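Local coordinates for protein H subunit of photosynthetic reaction center complex (PDB 6Z5S) that forms the H subunit of the photosynthetic reaction centre, associating with the L and M subunits at the membrane surface and probably supporting proton delivery to the bound quinone, at residues K33-L39 with A50-V54; T76-R80 with S111-R115; V83-P87 with F96-G100; R186-L190 with F215-T220. The contacts are given in a common frame with arbitrary orientation. Residue numbers count along the deposited sequence, not the author numbering.

Contact 1 of 4, residues K33-L39 with A50-V54; sequences KREGYPL and AKIGV
This is a loop-to-loop contact in the linker between helix 9-31 and strand 61-64, where the chain leaves its membrane helix among bound cardiolipins. Neither segment is regular. Residues 33-39 turn back at Gly36 (phi/psi 84/24), a conformation in which a CB would press on the preceding carbonyl, and a cis peptide then leads into Pro38. The backbones come closest at Pro38 and Ile52 (CA-CA 5.3 Å) and at Leu39 and Lys51 (CA-CA 5.1 Å), where Leu39 N donates to Lys51 O (2.8 Å, 168°). The Pro38 CB packs on Ala50 CB at 3.9 Å and on Ile52 CG2 at 4.3 Å. From the other end of its segment, Lys33 reaches across in an almost extended form (m, t, t, t), its NZ hydrogen-bonding to Ile52 O at 2.9 Å. Gly53 (112/171) suits this approach, since a CB there would sit on Lys33 NZ. The Tyr37 ring (chi1 m) fills the space between these two bonds, its CE2 3.1 Å from Ile52 O. Lys33 NZ also bonds to Pro55 O. Outside the two segments, bound cardiolipin takes salt bridges from the NZ atoms of Lys33 and Lys51 and hydrogen bonds from Ile52 N and Gly53 N. The contact so offers positive charge and backbone NH donors to the lipid, chemistry that suits anionic headgroups.

Contact 2 of 4, residues T76-R80 with S111-R115; sequences TSNDR and SYAQR
A cation-pi stack of Arg80 on Tyr112 joins two loops at the interface with the L and M subunits. The guanidinium lies flat on the ring, planes at 6°, with Arg80 CZ 3.9 Å from the Tyr112 centroid. Residues 76-78 form a 3-10 turn, closed by Asp79 N to Thr76 O (3.3 Å). Arg80 then takes a positive phi (50/68) and extends as m, t, p, bringing its NH2 into a weak hydrogen bond with Tyr112 O (3.3 Å); stronger partners are the carbonyls of Asp105 and Gly106. In the backbone, Gln114 N donates to Asn78 O (3.3 Å, 156°), where the CA atoms come within 4.2 Å, and Gln114 centres an inverse gamma turn. Asn78 OD1 accepts from Ser77 OG (3.2 Å), while its ND2 bonds to the backbone of the M chain. The CB of Arg115 points away from 76-80, and its NE forms a salt bridge with an acidic side chain of the M chain. Behind the 111-115 loop runs helix 229-245, whose Asp233 and Lys234 touch Tyr112 and whose Leu230 touches Gln114.

Contact 3 of 4, residues V83-P87 with F96-G100; sequences VALTP and FVPTG
Phe96 and Leu85 bury the most surface here. Leu85 (m, t) bends over the neighbouring strand, its CD2 lying 3.7 Å from Phe96 CB and 4.2 Å from Pro98 CD; the branched, apolar end of leucine suits this spot. Phe96 CB points sideways, and with chi1 m the ring comes beside Pro87, Phe96 CD2 lying 3.9 Å from Pro87 CD. Strands 85-87 and 96-98 are the arms of an antiparallel beta hairpin, their short axes at 145° and 4.4 Å apart at closest. Thr86 and Val97 form the hydrogen-bonded pair, Thr86 N to Val97 O at 2.9 Å and Val97 N to Thr86 O at 2.8 Å. Leu85 with Pro98 and Pro87 with Phe96 are the non-hydrogen-bonded pairs, positions where a proline's missing NH costs no bond across the ladder. Thr99, third in buried area, lies beyond the strand: its CG2 touches Thr86 CG2 (3.8 Å) and its N bonds weakly to Ala84 O (3.3 Å). Val107 of a nearby loop touches Leu85 and Pro98, and the backbone of Phe96 is hydrogen-bonded to the L chain.

Contact 4 of 4, residues R186-L190 with F215-T220; sequences RKRVL and FAGVPT
Arg186 (phi/psi 54/63) begins the segment out of reach of 215-220, its NE in a salt bridge with Glu181. Lys187, with extended backbone, points its CB toward the loop, and the aliphatic part of the side chain serves as packing surface: its CD is 3.8 Å from Thr220 CG2. Arg188, the first residue of strand 188-192, turns its CB away, while its carbonyl O comes 4.0 Å from Thr220 CG2. Within this chain the strand is an edge of a four-stranded antiparallel sheet in the PRC-barrel region, paired with strand 174-182 through backbone hydrogen bonds between Val189 and Val180, and the irregular 215-220 covers it without any hydrogen bond across. Val189 (chi1 m) faces the loop and is the most covered residue; its CB stands 3.8 Å from Val218 CB, while Val189 CG1 meets Thr220 CG2 at 3.7 Å and Val189 CG2 meets Phe215 O at 3.7 Å. A compact beta-branched side chain fits both the extended backbone and the space between these three residues. Leu190 CB points sideways, the side chain touching Trp167, Tyr177 and Ile235; Leu190 O lies 3.5 Å from Val218 CG1 and accepts from Tyr239 OH of helix 229-245.

How the contacts relate
Contacts 1, 2 and 3 lie within the N-terminal family region, whereas contact 4 has its strand segment in the PRC-barrel range, about 38 Å from contact 1 between centres and across the chain's centre from it. Contact 1 is buried in the assembly, where cardiolipins and the L, M and light-harvesting alpha chains all approach it; contact 3 is a surface hairpin and contacts 2 and 4 are partly buried. Along the chain, contact 2 brackets contact 3. Helix 229-245 borders both contact 2 and contact 4. Chemistry follows position: charge and lipid headgroups at the membrane, a cationic stack beside L and M, a backbone ladder in the hairpin, and aliphatic packing where no other protein chain touches.

Contact 1 of 4, residues K33-L39 with A50-V54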
loop_
_atom_site.group_PDB
_atom_site.type_symbol
_atom_site.label_atom_id
_atom_site.label_comp_id
_atom_site.label_asym_id
_atom_site.label_seq_id
_atom_site.Cartn_x
_atom_site.Cartn_y
_atom_site.Cartn_z
ATOM N N LYS D 33 17.736 -3.090 15.361
ATOM C CA LYS D 33 19.025 -3.532 15.871
ATOM C C LYS D 33 18.894 -4.404 17.109
ATOM O O LYS D 33 19.787 -4.408 17.958
ATOM C CB LYS D 33 19.915 -2.330 16.163
ATOM C CG LYS D 33 20.203 -1.511 14.939
ATOM C CD LYS D 33 21.450 -0.702 15.100
ATOM C CE LYS D 33 21.756 0.049 13.834
ATOM N NZ LYS D 33 22.998 0.835 13.962
ATOM N N ARG D 34 17.805 -5.148 17.224
ATOM C CA ARG D 34 17.611 -6.051 18.344
ATOM C C ARG D 34 18.175 -7.439 18.085
ATOM O O ARG D 34 18.168 -8.272 18.993
ATOM C CB ARG D 34 16.126 -6.152 18.689
ATOM C CG ARG D 34 15.554 -4.899 19.317
ATOM C CD ARG D 34 14.310 -5.214 20.112
ATOM N NE ARG D 34 13.767 -4.041 20.783
ATOM C CZ ARG D 34 14.212 -3.567 21.940
ATOM N NH1 ARG D 34 15.216 -4.161 22.566
ATOM N NH2 ARG D 34 13.651 -2.497 22.474
ATOM N N GLU D 35 18.654 -7.712 16.877
ATOM C CA GLU D 35 19.351 -8.952 16.580
ATOM C C GLU D 35 20.596 -8.620 15.781
ATOM O O GLU D 35 20.587 -7.695 14.969
ATOM C CB GLU D 35 18.480 -9.937 15.788
ATOM C CG GLU D 35 17.232 -10.414 16.512
ATOM C CD GLU D 35 17.441 -11.717 17.266
ATOM O OE1 GLU D 35 18.574 -12.235 17.272
ATOM O OE2 GLU D 35 16.465 -12.226 17.852
ATOM N N GLY D 36 21.662 -9.373 16.016
ATOM C CA GLY D 36 22.857 -9.242 15.211
ATOM C C GLY D 36 23.807 -8.154 15.633
ATOM O O GLY D 36 24.583 -7.677 14.805
ATOM N N TYR D 37 23.782 -7.748 16.895
ATOM C CA TYR D 37 24.637 -6.676 17.373
ATOM C C TYR D 37 25.215 -7.055 18.724
ATOM O O TYR D 37 24.573 -7.780 19.492
ATOM C CB TYR D 37 23.867 -5.355 17.481
ATOM C CG TYR D 37 23.670 -4.699 16.147
ATOM C CD1 TYR D 37 22.579 -5.016 15.357
ATOM C CD2 TYR D 37 24.583 -3.786 15.665
ATOM C CE1 TYR D 37 22.401 -4.436 14.135
ATOM C CE2 TYR D 37 24.411 -3.195 14.439
ATOM C CZ TYR D 37 23.319 -3.525 13.678
ATOM O OH TYR D 37 23.142 -2.934 12.454
ATOM N N PRO D 38 26.425 -6.582 19.047
ATOM C CA PRO D 38 27.287 -5.680 18.278
ATOM C C PRO D 38 27.870 -6.310 17.027
ATOM O O PRO D 38 27.833 -7.522 16.867
ATOM C CB PRO D 38 28.403 -5.336 19.265
ATOM C CG PRO D 38 27.909 -5.765 20.587
ATOM C CD PRO D 38 27.032 -6.923 20.337
ATOM N N LEU D 39 28.403 -5.476 16.149
ATOM C CA LEU D 39 28.955 -5.955 14.898
ATOM C C LEU D 39 30.291 -6.641 15.127
ATOM O O LEU D 39 31.025 -6.327 16.065
ATOM C CB LEU D 39 29.131 -4.802 13.917
ATOM C CG LEU D 39 27.847 -4.117 13.466
ATOM C CD1 LEU D 39 28.172 -2.970 12.542
ATOM C CD2 LEU D 39 26.931 -5.105 12.785
ATOM N N ALA D 50 33.308 -1.883 20.593
ATOM C CA ALA D 50 32.269 -2.487 19.777
ATOM C C ALA D 50 31.820 -1.545 18.666
ATOM O O ALA D 50 31.822 -0.322 18.816
ATOM C CB ALA D 50 31.074 -2.870 20.646
ATOM N N LYS D 51 31.433 -2.134 17.541
ATOM C CA LYS D 51 30.807 -1.408 16.446
ATOM C C LYS D 51 29.304 -1.606 16.544
ATOM O O LYS D 51 28.828 -2.743 16.571
ATOM C CB LYS D 51 31.316 -1.899 15.094
ATOM C CG LYS D 51 32.791 -1.732 14.892
ATOM C CD LYS D 51 33.147 -1.843 13.428
ATOM C CE LYS D 51 32.372 -0.845 12.611
ATOM N NZ LYS D 51 33.216 -0.228 11.561
ATOM N N ILE D 52 28.560 -0.509 16.622
ATOM C CA ILE D 52 27.119 -0.623 16.797
ATOM C C ILE D 52 26.347 0.143 15.727
ATOM O O ILE D 52 25.357 -0.362 15.194
ATOM C CB ILE D 52 26.714 -0.192 18.215
ATOM C CG1 ILE D 52 27.344 1.138 18.588
ATOM C CG2 ILE D 52 27.154 -1.233 19.213
ATOM C CD1 ILE D 52 26.958 1.592 19.958
ATOM N N GLY D 53 26.765 1.360 15.416
ATOM C CA GLY D 53 26.048 2.207 14.486
ATOM C C GLY D 53 25.433 3.410 15.177
ATOM O O GLY D 53 25.423 3.527 16.401
ATOM N N VAL D 54 24.913 4.323 14.348
ATOM C CA VAL D 54 24.511 5.633 14.863
ATOM C C VAL D 54 23.206 5.588 15.652
ATOM O O VAL D 54 23.090 6.324 16.646
ATOM C CB VAL D 54 24.522 6.685 13.738
ATOM C CG1 VAL D 54 23.700 6.287 12.535
ATOM C CG2 VAL D 54 24.017 8.007 14.271
#

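Contact 2 of 4, residues T76-R80 with S111-R115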
loop_
_atom_site.group_PDB
_atom_site.type_symbol
_atom_site.label_atom_id
_atom_site.label_comp_id
_atom_site.label_asym_id
_atom_site.label_seq_id
_atom_site.Cartn_x
_atom_site.Cartn_y
_atom_site.Cartn_z
ATOM N N THR D 76 21.785 -14.243 21.405
ATOM C CA THR D 76 23.212 -14.349 21.127
ATOM C C THR D 76 23.682 -15.798 21.111
ATOM O O THR D 76 24.657 -16.123 20.426
ATOM C CB THR D 76 23.995 -13.537 22.152
ATOM O OG1 THR D 76 23.481 -12.202 22.180
ATOM C CG2 THR D 76 25.462 -13.481 21.783
ATOM N N SER D 77 23.000 -16.684 21.835
ATOM C CA SER D 77 23.380 -18.089 21.820
ATOM C C SER D 77 23.060 -18.776 20.501
ATOM O O SER D 77 23.527 -19.896 20.283
ATOM C CB SER D 77 22.687 -18.831 22.957
ATOM O OG SER D 77 21.285 -18.846 22.774
ATOM N N ASN D 78 22.290 -18.143 19.625
ATOM C CA ASN D 78 21.940 -18.722 18.338
ATOM C C ASN D 78 22.949 -18.394 17.250
ATOM O O ASN D 78 22.787 -18.859 16.118
ATOM C CB ASN D 78 20.555 -18.240 17.901
ATOM C CG ASN D 78 19.457 -18.719 18.817
ATOM O OD1 ASN D 78 19.700 -19.049 19.972
ATOM N ND2 ASN D 78 18.240 -18.765 18.304
ATOM N N ASP D 79 23.991 -17.626 17.566
ATOM C CA ASP D 79 24.811 -17.026 16.521
ATOM C C ASP D 79 25.693 -18.040 15.811
ATOM O O ASP D 79 25.928 -17.902 14.606
ATOM C CB ASP D 79 25.677 -15.919 17.106
ATOM C CG ASP D 79 24.887 -14.687 17.446
ATOM O OD1 ASP D 79 23.666 -14.678 17.199
ATOM O OD2 ASP D 79 25.486 -13.725 17.961
ATOM N N ARG D 80 26.188 -19.052 16.525
ATOM C CA ARG D 80 27.243 -19.925 16.020
ATOM C C ARG D 80 28.383 -19.075 15.480
ATOM O O ARG D 80 28.619 -19.054 14.267
ATOM C CB ARG D 80 26.728 -20.863 14.929
ATOM C CG ARG D 80 25.762 -21.913 15.404
ATOM C CD ARG D 80 25.356 -22.815 14.259
ATOM N NE ARG D 80 26.418 -23.732 13.872
ATOM C CZ ARG D 80 26.778 -23.974 12.619
ATOM N NH1 ARG D 80 27.753 -24.828 12.370
ATOM N NH2 ARG D 80 26.172 -23.357 11.620
ATOM N N SER D 111 24.125 -23.097 6.345
ATOM C CA SER D 111 24.239 -22.696 7.734
ATOM C C SER D 111 22.908 -22.842 8.456
ATOM O O SER D 111 21.837 -22.785 7.849
ATOM C CB SER D 111 24.715 -21.254 7.828
ATOM O OG SER D 111 25.807 -21.035 6.966
ATOM N N TYR D 112 22.989 -23.033 9.766
ATOM C CA TYR D 112 21.813 -23.063 10.617
ATOM C C TYR D 112 22.104 -22.264 11.872
ATOM O O TYR D 112 23.245 -21.900 12.154
ATOM C CB TYR D 112 21.401 -24.494 10.971
ATOM C CG TYR D 112 22.497 -25.316 11.596
ATOM C CD1 TYR D 112 23.384 -26.029 10.813
ATOM C CD2 TYR D 112 22.642 -25.383 12.969
ATOM C CE1 TYR D 112 24.382 -26.777 11.375
ATOM C CE2 TYR D 112 23.638 -26.131 13.539
ATOM C CZ TYR D 112 24.505 -26.826 12.737
ATOM O OH TYR D 112 25.505 -27.579 13.297
ATOM N N ALA D 113 21.053 -21.970 12.620
ATOM C CA ALA D 113 21.181 -21.279 13.889
ATOM C C ALA D 113 21.106 -22.281 15.029
ATOM O O ALA D 113 20.435 -23.308 14.933
ATOM C CB ALA D 113 20.090 -20.222 14.051
ATOM N N GLN D 114 21.810 -21.975 16.114
ATOM C CA GLN D 114 21.778 -22.816 17.304
ATOM C C GLN D 114 20.473 -22.567 18.056
ATOM O O GLN D 114 20.431 -21.969 19.131
ATOM C CB GLN D 114 22.990 -22.551 18.182
ATOM C CG GLN D 114 23.310 -23.691 19.114
ATOM C CD GLN D 114 23.746 -24.926 18.371
ATOM O OE1 GLN D 114 24.580 -24.859 17.473
ATOM N NE2 GLN D 114 23.175 -26.063 18.731
ATOM N N ARG D 115 19.386 -23.035 17.454
ATOM C CA ARG D 115 18.076 -22.900 18.060
ATOM C C ARG D 115 17.951 -23.823 19.266
ATOM O O ARG D 115 18.782 -24.702 19.506
ATOM C CB ARG D 115 16.981 -23.218 17.049
ATOM C CG ARG D 115 16.999 -22.357 15.813
ATOM C CD ARG D 115 15.736 -22.554 15.010
ATOM N NE ARG D 115 14.681 -21.644 15.411
ATOM C CZ ARG D 115 13.466 -21.638 14.885
ATOM N NH1 ARG D 115 13.148 -22.498 13.933
ATOM N NH2 ARG D 115 12.572 -20.771 15.317
#

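Contact 3 of 4, residues V83-P87 with F96-G100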
loop_
_atom_site.group_PDB
_atom_site.type_symbol
_atom_site.label_atom_id
_atom_site.label_comp_id
_atom_site.label_asym_id
_atom_site.label_seq_id
_atom_site.Cartn_x
_atom_site.Cartn_y
_atom_site.Cartn_z
ATOM N N VAL D 83 32.885 -21.038 13.140
ATOM C CA VAL D 83 32.513 -22.170 12.313
ATOM C C VAL D 83 33.717 -22.571 11.468
ATOM O O VAL D 83 34.800 -22.005 11.589
ATOM C CB VAL D 83 31.290 -21.867 11.427
ATOM C CG1 VAL D 83 30.063 -21.652 12.280
ATOM C CG2 VAL D 83 31.550 -20.644 10.589
ATOM N N ALA D 84 33.510 -23.563 10.603
ATOM C CA ALA D 84 34.592 -24.147 9.812
ATOM C C ALA D 84 34.752 -23.359 8.518
ATOM O O ALA D 84 34.344 -23.782 7.436
ATOM C CB ALA D 84 34.314 -25.618 9.539
ATOM N N LEU D 85 35.376 -22.192 8.637
ATOM C CA LEU D 85 35.548 -21.291 7.511
ATOM C C LEU D 85 36.906 -20.620 7.602
ATOM O O LEU D 85 37.415 -20.368 8.694
ATOM C CB LEU D 85 34.450 -20.228 7.473
ATOM C CG LEU D 85 33.114 -20.633 6.865
ATOM C CD1 LEU D 85 32.086 -19.583 7.163
ATOM C CD2 LEU D 85 33.257 -20.814 5.379
ATOM N N THR D 86 37.488 -20.328 6.444
ATOM C CA THR D 86 38.741 -19.596 6.434
ATOM C C THR D 86 38.698 -18.495 5.385
ATOM O O THR D 86 38.171 -18.699 4.292
ATOM C CB THR D 86 39.933 -20.527 6.175
ATOM O OG1 THR D 86 41.147 -19.776 6.260
ATOM C CG2 THR D 86 39.839 -21.188 4.812
ATOM N N PRO D 87 39.218 -17.313 5.697
ATOM C CA PRO D 87 39.124 -16.200 4.748
ATOM C C PRO D 87 39.877 -16.495 3.462
ATOM O O PRO D 87 41.033 -16.919 3.480
ATOM C CB PRO D 87 39.740 -15.027 5.514
ATOM C CG PRO D 87 40.483 -15.633 6.630
ATOM C CD PRO D 87 39.795 -16.896 6.980
ATOM N N PHE D 96 34.624 -16.140 2.592
ATOM C CA PHE D 96 35.220 -17.258 3.298
ATOM C C PHE D 96 35.045 -18.531 2.492
ATOM O O PHE D 96 34.143 -18.645 1.661
ATOM C CB PHE D 96 34.604 -17.430 4.680
ATOM C CG PHE D 96 34.876 -16.292 5.596
ATOM C CD1 PHE D 96 34.032 -15.205 5.635
ATOM C CD2 PHE D 96 35.978 -16.304 6.419
ATOM C CE1 PHE D 96 34.279 -14.154 6.477
ATOM C CE2 PHE D 96 36.230 -15.253 7.261
ATOM C CZ PHE D 96 35.379 -14.177 7.289
ATOM N N VAL D 97 35.936 -19.483 2.737
ATOM C CA VAL D 97 35.951 -20.764 2.053
ATOM C C VAL D 97 35.724 -21.838 3.105
ATOM O O VAL D 97 36.354 -21.792 4.164
ATOM C CB VAL D 97 37.276 -21.013 1.312
ATOM C CG1 VAL D 97 37.263 -22.367 0.658
ATOM C CG2 VAL D 97 37.512 -19.930 0.292
ATOM N N PRO D 98 34.821 -22.791 2.880
ATOM C CA PRO D 98 34.612 -23.868 3.855
ATOM C C PRO D 98 35.821 -24.788 3.905
ATOM O O PRO D 98 36.234 -25.349 2.889
ATOM C CB PRO D 98 33.369 -24.589 3.327
ATOM C CG PRO D 98 33.305 -24.234 1.897
ATOM C CD PRO D 98 33.858 -22.858 1.773
ATOM N N THR D 99 36.393 -24.932 5.098
ATOM C CA THR D 99 37.569 -25.777 5.252
ATOM C C THR D 99 37.216 -27.248 5.104
ATOM O O THR D 99 37.978 -28.015 4.506
ATOM C CB THR D 99 38.221 -25.528 6.609
ATOM O OG1 THR D 99 37.372 -26.043 7.638
ATOM C CG2 THR D 99 38.429 -24.049 6.834
ATOM N N GLY D 100 36.070 -27.660 5.634
ATOM C CA GLY D 100 35.675 -29.052 5.577
ATOM C C GLY D 100 34.531 -29.332 4.626
ATOM O O GLY D 100 34.522 -28.846 3.492
#

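Contact 4 of 4, residues R186-L190 with F215-T220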
loop_
_atom_site.group_PDB
_atom_site.type_symbol
_atom_site.label_atom_id
_atom_site.label_comp_id
_atom_site.label_asym_id
_atom_site.label_seq_id
_atom_site.Cartn_x
_atom_site.Cartn_y
_atom_site.Cartn_z
ATOM N N ARG D 186 18.015 -48.743 6.639
ATOM C CA ARG D 186 16.945 -48.725 7.630
ATOM C C ARG D 186 17.077 -47.517 8.553
ATOM O O ARG D 186 17.278 -47.629 9.763
ATOM C CB ARG D 186 16.904 -50.034 8.418
ATOM C CG ARG D 186 16.552 -51.245 7.571
ATOM C CD ARG D 186 15.069 -51.290 7.213
ATOM N NE ARG D 186 14.729 -50.379 6.120
ATOM C CZ ARG D 186 14.991 -50.612 4.837
ATOM N NH1 ARG D 186 15.598 -51.733 4.470
ATOM N NH2 ARG D 186 14.645 -49.723 3.916
ATOM N N LYS D 187 16.967 -46.343 7.943
ATOM C CA LYS D 187 17.043 -45.082 8.658
ATOM C C LYS D 187 16.043 -44.119 8.045
ATOM O O LYS D 187 15.856 -44.099 6.826
ATOM C CB LYS D 187 18.454 -44.493 8.602
ATOM C CG LYS D 187 18.604 -43.172 9.328
ATOM C CD LYS D 187 19.994 -42.602 9.139
ATOM C CE LYS D 187 20.347 -42.500 7.668
ATOM N NZ LYS D 187 21.676 -41.872 7.470
ATOM N N ARG D 188 15.399 -43.330 8.895
ATOM C CA ARG D 188 14.374 -42.390 8.474
ATOM C C ARG D 188 14.894 -40.971 8.636
ATOM O O ARG D 188 15.366 -40.597 9.713
ATOM C CB ARG D 188 13.095 -42.588 9.283
ATOM C CG ARG D 188 12.508 -43.970 9.135
ATOM C CD ARG D 188 11.231 -44.115 9.932
ATOM N NE ARG D 188 10.429 -45.234 9.449
ATOM C CZ ARG D 188 9.218 -45.535 9.899
ATOM N NH1 ARG D 188 8.661 -44.802 10.853
ATOM N NH2 ARG D 188 8.563 -46.571 9.398
ATOM N N VAL D 189 14.811 -40.191 7.565
ATOM C CA VAL D 189 15.266 -38.808 7.571
ATOM C C VAL D 189 14.143 -37.915 7.071
ATOM O O VAL D 189 13.300 -38.328 6.272
ATOM C CB VAL D 189 16.532 -38.619 6.715
ATOM C CG1 VAL D 189 17.695 -39.346 7.344
ATOM C CG2 VAL D 189 16.290 -39.116 5.313
ATOM N N LEU D 190 14.134 -36.679 7.544
ATOM C CA LEU D 190 13.096 -35.744 7.149
ATOM C C LEU D 190 13.493 -35.013 5.876
ATOM O O LEU D 190 14.675 -34.813 5.590
ATOM C CB LEU D 190 12.821 -34.740 8.264
ATOM C CG LEU D 190 12.022 -35.306 9.435
ATOM C CD1 LEU D 190 11.824 -34.252 10.490
ATOM C CD2 LEU D 190 10.691 -35.833 8.954
ATOM N N PHE D 215 21.000 -38.523 0.810
ATOM C CA PHE D 215 19.924 -38.707 1.771
ATOM C C PHE D 215 20.381 -39.477 2.995
ATOM O O PHE D 215 19.700 -39.442 4.025
ATOM C CB PHE D 215 18.749 -39.418 1.112
ATOM C CG PHE D 215 17.985 -38.556 0.170
ATOM C CD1 PHE D 215 16.977 -37.739 0.629
ATOM C CD2 PHE D 215 18.283 -38.548 -1.177
ATOM C CE1 PHE D 215 16.275 -36.938 -0.234
ATOM C CE2 PHE D 215 17.587 -37.747 -2.045
ATOM C CZ PHE D 215 16.580 -36.941 -1.574
ATOM N N ALA D 216 21.512 -40.171 2.915
ATOM C CA ALA D 216 22.038 -40.824 4.104
ATOM C C ALA D 216 22.539 -39.811 5.122
ATOM O O ALA D 216 22.482 -40.067 6.329
ATOM C CB ALA D 216 23.157 -41.788 3.722
ATOM N N GLY D 217 23.015 -38.658 4.664
ATOM C CA GLY D 217 23.614 -37.681 5.544
ATOM C C GLY D 217 22.684 -36.648 6.128
ATOM O O GLY D 217 23.136 -35.807 6.908
ATOM N N VAL D 218 21.403 -36.677 5.777
ATOM C CA VAL D 218 20.457 -35.706 6.334
ATOM C C VAL D 218 20.432 -35.847 7.850
ATOM O O VAL D 218 20.351 -36.979 8.363
ATOM C CB VAL D 218 19.058 -35.922 5.737
ATOM C CG1 VAL D 218 18.060 -34.962 6.341
ATOM C CG2 VAL D 218 19.103 -35.762 4.234
ATOM N N PRO D 219 20.514 -34.757 8.611
ATOM C CA PRO D 219 20.528 -34.878 10.074
ATOM C C PRO D 219 19.233 -35.486 10.588
ATOM O O PRO D 219 18.138 -35.020 10.270
ATOM C CB PRO D 219 20.699 -33.430 10.546
ATOM C CG PRO D 219 21.237 -32.704 9.379
ATOM C CD PRO D 219 20.651 -33.360 8.180
ATOM N N THR D 220 19.366 -36.534 11.389
ATOM C CA THR D 220 18.216 -37.271 11.884
ATOM C C THR D 220 17.712 -36.683 13.193
ATOM O O THR D 220 18.484 -36.179 14.012
ATOM C CB THR D 220 18.568 -38.742 12.087
ATOM O OG1 THR D 220 19.637 -38.846 13.032
ATOM C CG2 THR D 220 18.997 -39.364 10.779
#